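Local coordinates for interferon gamma receptor 1 (PDB 4EQ3), which probably binds the cytokine interferon gamma through its extracellular part, the two fibronectin type III-like domains of a class II cytokine receptor, at residues N23-Q31 against I62-I73. Residues are numbered along the deposited sequence; the frame is centred on the assembly and turned at random.
Sequences NFRTVLYWQ and ISATSCDLSEEI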
# COMPACT_ATOMS: atom_id res chain seq x y z
N ASN A 23 -0.17 0.84 0.12
CA ASN A 23 -0.40 0.68 1.55
C ASN A 23 -1.84 0.28 1.82
O ASN A 23 -2.41 0.64 2.85
CB ASN A 23 -0.05 1.96 2.29
CG ASN A 23 1.43 2.25 2.27
OD1 ASN A 23 1.85 3.41 2.44
ND2 ASN A 23 2.23 1.22 2.07
N PHE A 24 -2.41 -0.47 0.89
CA PHE A 24 -3.75 -1.03 1.04
C PHE A 24 -4.86 0.00 0.88
O PHE A 24 -6.02 -0.28 1.13
CB PHE A 24 -3.87 -1.77 2.37
CG PHE A 24 -2.94 -2.94 2.48
CD1 PHE A 24 -3.23 -4.14 1.84
CD2 PHE A 24 -1.76 -2.84 3.20
CE1 PHE A 24 -2.37 -5.22 1.93
CE2 PHE A 24 -0.89 -3.92 3.28
CZ PHE A 24 -1.19 -5.11 2.66
N ARG A 25 -4.47 1.21 0.47
CA ARG A 25 -5.44 2.19 -0.01
C ARG A 25 -5.50 2.06 -1.53
O ARG A 25 -4.53 2.34 -2.23
CB ARG A 25 -5.05 3.61 0.40
CG ARG A 25 -6.08 4.68 0.03
CD ARG A 25 -7.36 4.63 0.89
NE ARG A 25 -7.15 5.09 2.27
CZ ARG A 25 -8.13 5.42 3.10
NH1 ARG A 25 -7.85 5.83 4.34
NH2 ARG A 25 -9.40 5.37 2.72
N THR A 26 -6.64 1.60 -2.03
CA THR A 26 -6.79 1.43 -3.46
C THR A 26 -7.79 2.41 -4.03
O THR A 26 -8.93 2.48 -3.59
CB THR A 26 -7.23 0.00 -3.82
OG1 THR A 26 -6.32 -0.93 -3.25
CG2 THR A 26 -7.28 -0.18 -5.32
N VAL A 27 -7.35 3.15 -5.04
CA VAL A 27 -8.23 4.14 -5.66
C VAL A 27 -8.22 4.04 -7.17
O VAL A 27 -7.17 3.86 -7.80
CB VAL A 27 -7.88 5.58 -5.21
CG1 VAL A 27 -9.00 6.52 -5.60
CG2 VAL A 27 -7.66 5.63 -3.72
N LEU A 28 -9.41 4.16 -7.75
CA LEU A 28 -9.60 4.10 -9.19
C LEU A 28 -9.76 5.51 -9.71
O LEU A 28 -10.52 6.30 -9.16
CB LEU A 28 -10.87 3.30 -9.52
CG LEU A 28 -11.36 3.38 -10.97
CD1 LEU A 28 -10.43 2.64 -11.93
CD2 LEU A 28 -12.78 2.82 -11.07
N TYR A 29 -9.03 5.83 -10.77
CA TYR A 29 -9.10 7.16 -11.35
C TYR A 29 -9.43 7.07 -12.83
O TYR A 29 -9.07 6.10 -13.49
CB TYR A 29 -7.75 7.86 -11.22
CG TYR A 29 -7.26 8.02 -9.80
CD1 TYR A 29 -7.74 9.04 -8.99
CD2 TYR A 29 -6.29 7.17 -9.28
CE1 TYR A 29 -7.28 9.21 -7.70
CE2 TYR A 29 -5.82 7.32 -7.97
CZ TYR A 29 -6.32 8.35 -7.19
OH TYR A 29 -5.88 8.53 -5.91
N TRP A 30 -10.08 8.10 -13.35
CA TRP A 30 -10.31 8.23 -14.77
C TRP A 30 -10.39 9.70 -15.16
O TRP A 30 -10.33 10.61 -14.32
CB TRP A 30 -11.60 7.51 -15.18
CG TRP A 30 -12.81 7.97 -14.41
CD1 TRP A 30 -13.72 8.90 -14.79
CD2 TRP A 30 -13.22 7.51 -13.12
NE1 TRP A 30 -14.68 9.06 -13.81
CE2 TRP A 30 -14.39 8.21 -12.77
CE3 TRP A 30 -12.71 6.57 -12.21
CZ2 TRP A 30 -15.07 8.00 -11.57
CZ3 TRP A 30 -13.38 6.37 -11.02
CH2 TRP A 30 -14.54 7.08 -10.71
N GLN A 31 -10.51 9.94 -16.46
CA GLN A 31 -10.61 11.28 -16.97
C GLN A 31 -11.82 11.39 -17.88
O GLN A 31 -12.31 10.39 -18.42
CB GLN A 31 -9.33 11.66 -17.72
CG GLN A 31 -8.13 11.85 -16.79
CD GLN A 31 -6.85 12.08 -17.55
OE1 GLN A 31 -6.57 11.42 -18.55
NE2 GLN A 31 -6.03 13.02 -17.06
N ILE A 62 -21.77 9.83 -9.01
CA ILE A 62 -20.80 10.73 -8.40
C ILE A 62 -20.23 11.66 -9.45
O ILE A 62 -20.12 11.29 -10.63
CB ILE A 62 -19.65 9.97 -7.72
CG1 ILE A 62 -19.01 8.98 -8.69
CG2 ILE A 62 -20.15 9.26 -6.50
CD1 ILE A 62 -17.62 8.50 -8.24
N SER A 63 -19.86 12.87 -9.02
CA SER A 63 -19.30 13.85 -9.94
C SER A 63 -17.78 13.74 -9.99
O SER A 63 -17.15 14.14 -10.98
CB SER A 63 -19.69 15.27 -9.52
OG SER A 63 -19.14 15.58 -8.25
N ALA A 64 -17.19 13.21 -8.92
CA ALA A 64 -15.74 13.03 -8.85
C ALA A 64 -15.24 12.05 -9.92
O ALA A 64 -15.97 11.15 -10.33
CB ALA A 64 -15.33 12.55 -7.48
N THR A 65 -14.01 12.24 -10.36
CA THR A 65 -13.41 11.35 -11.35
C THR A 65 -12.50 10.34 -10.65
O THR A 65 -11.43 10.00 -11.16
CB THR A 65 -12.62 12.13 -12.40
OG1 THR A 65 -11.80 13.10 -11.74
CG2 THR A 65 -13.56 12.85 -13.35
N SER A 66 -12.92 9.90 -9.47
CA SER A 66 -12.17 8.92 -8.71
C SER A 66 -13.12 8.14 -7.82
O SER A 66 -14.22 8.60 -7.52
CB SER A 66 -11.06 9.57 -7.88
OG SER A 66 -11.57 10.43 -6.87
N CYS A 67 -12.70 6.95 -7.41
CA CYS A 67 -13.52 6.11 -6.55
C CYS A 67 -12.61 5.31 -5.63
O CYS A 67 -11.69 4.64 -6.10
CB CYS A 67 -14.37 5.16 -7.40
SG CYS A 67 -15.31 3.97 -6.44
N ASP A 68 -12.86 5.39 -4.32
CA ASP A 68 -12.05 4.66 -3.36
C ASP A 68 -12.58 3.24 -3.28
O ASP A 68 -13.72 3.02 -2.86
CB ASP A 68 -12.09 5.33 -1.97
CG ASP A 68 -11.13 4.68 -0.96
OD1 ASP A 68 -10.50 3.65 -1.28
OD2 ASP A 68 -11.00 5.19 0.17
N LEU A 69 -11.75 2.28 -3.69
CA LEU A 69 -12.17 0.88 -3.81
C LEU A 69 -11.72 0.04 -2.61
O LEU A 69 -11.93 -1.18 -2.59
CB LEU A 69 -11.59 0.27 -5.09
CG LEU A 69 -11.89 0.94 -6.43
CD1 LEU A 69 -11.12 0.25 -7.55
CD2 LEU A 69 -13.38 0.90 -6.71
N SER A 70 -11.10 0.69 -1.63
CA SER A 70 -10.47 -0.03 -0.52
C SER A 70 -11.41 -0.95 0.24
O SER A 70 -10.97 -1.92 0.86
CB SER A 70 -9.83 0.96 0.46
OG SER A 70 -8.86 1.77 -0.18
N GLU A 71 -12.71 -0.65 0.19
CA GLU A 71 -13.67 -1.45 0.94
C GLU A 71 -14.26 -2.57 0.10
O GLU A 71 -15.00 -3.40 0.62
CB GLU A 71 -14.79 -0.57 1.49
CG GLU A 71 -14.31 0.51 2.46
CD GLU A 71 -13.73 -0.06 3.75
OE1 GLU A 71 -14.49 -0.67 4.54
OE2 GLU A 71 -12.51 0.11 3.98
N GLU A 72 -13.93 -2.60 -1.18
CA GLU A 72 -14.45 -3.61 -2.10
C GLU A 72 -13.45 -4.73 -2.32
O GLU A 72 -13.77 -5.75 -2.92
CB GLU A 72 -14.77 -2.97 -3.46
CG GLU A 72 -15.74 -1.81 -3.39
CD GLU A 72 -17.16 -2.27 -3.13
OE1 GLU A 72 -17.49 -3.42 -3.52
OE2 GLU A 72 -17.94 -1.50 -2.53
N ILE A 73 -12.24 -4.53 -1.84
CA ILE A 73 -11.16 -5.47 -2.09
C ILE A 73 -10.79 -6.19 -0.82
O ILE A 73 -10.28 -5.59 0.13
CB ILE A 73 -9.94 -4.75 -2.67
CG1 ILE A 73 -10.30 -4.15 -4.03
CG2 ILE A 73 -8.75 -5.71 -2.78
CD1 ILE A 73 -9.26 -3.22 -4.61
O HOH W 1 -10.05 13.69 -14.03
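Leu28 and Cys67 form the hydrogen-bonded pair of a short antiparallel sheet: Leu28 N reaches Cys67 O at 2.9 Å, nearly straight (176°), and Cys67 N returns a bond to Leu28 O. Leu69 N to Thr26 O and Trp30 N to Thr65 O extend the pairing at either end. Beyond Leu69 a side chain takes over, Ser70 OG accepting from Thr26 N at 2.9 Å. That hydroxyl in turn donates to the syn lone pair of Asp68 OD1 (2.7 Å), while Ser70 N meets the same oxygen from above the carboxylate plane, closing an Asx turn. Asp68 OD2 forms a salt bridge with Arg25 NH2 at 3.0 Å, in the guanidinium plane; bends at chi2 and chi3 (both 72°) turn the chain so that Arg25 CD passes 3.4 Å from Ser70 OG. One face of the Trp30 indole lies on the Thr65-Ser66 peptide, Thr65 CB making a CH-pi contact with the five-membered ring. Apolar contacts join Cys67 CB, in plane at the edge of the six-membered ring, to Trp30 CH2 (3.8 Å), and Leu28 CB to Leu69 CD1 (3.6 Å). In this N-terminal domain, strand 25-31 runs between strands 17-22 and 66-68; Leu28 and Trp30 pack onto strands 40-46 and 81-88 of the facing sheet, and Cys67 is disulfide-bonded to Cys59.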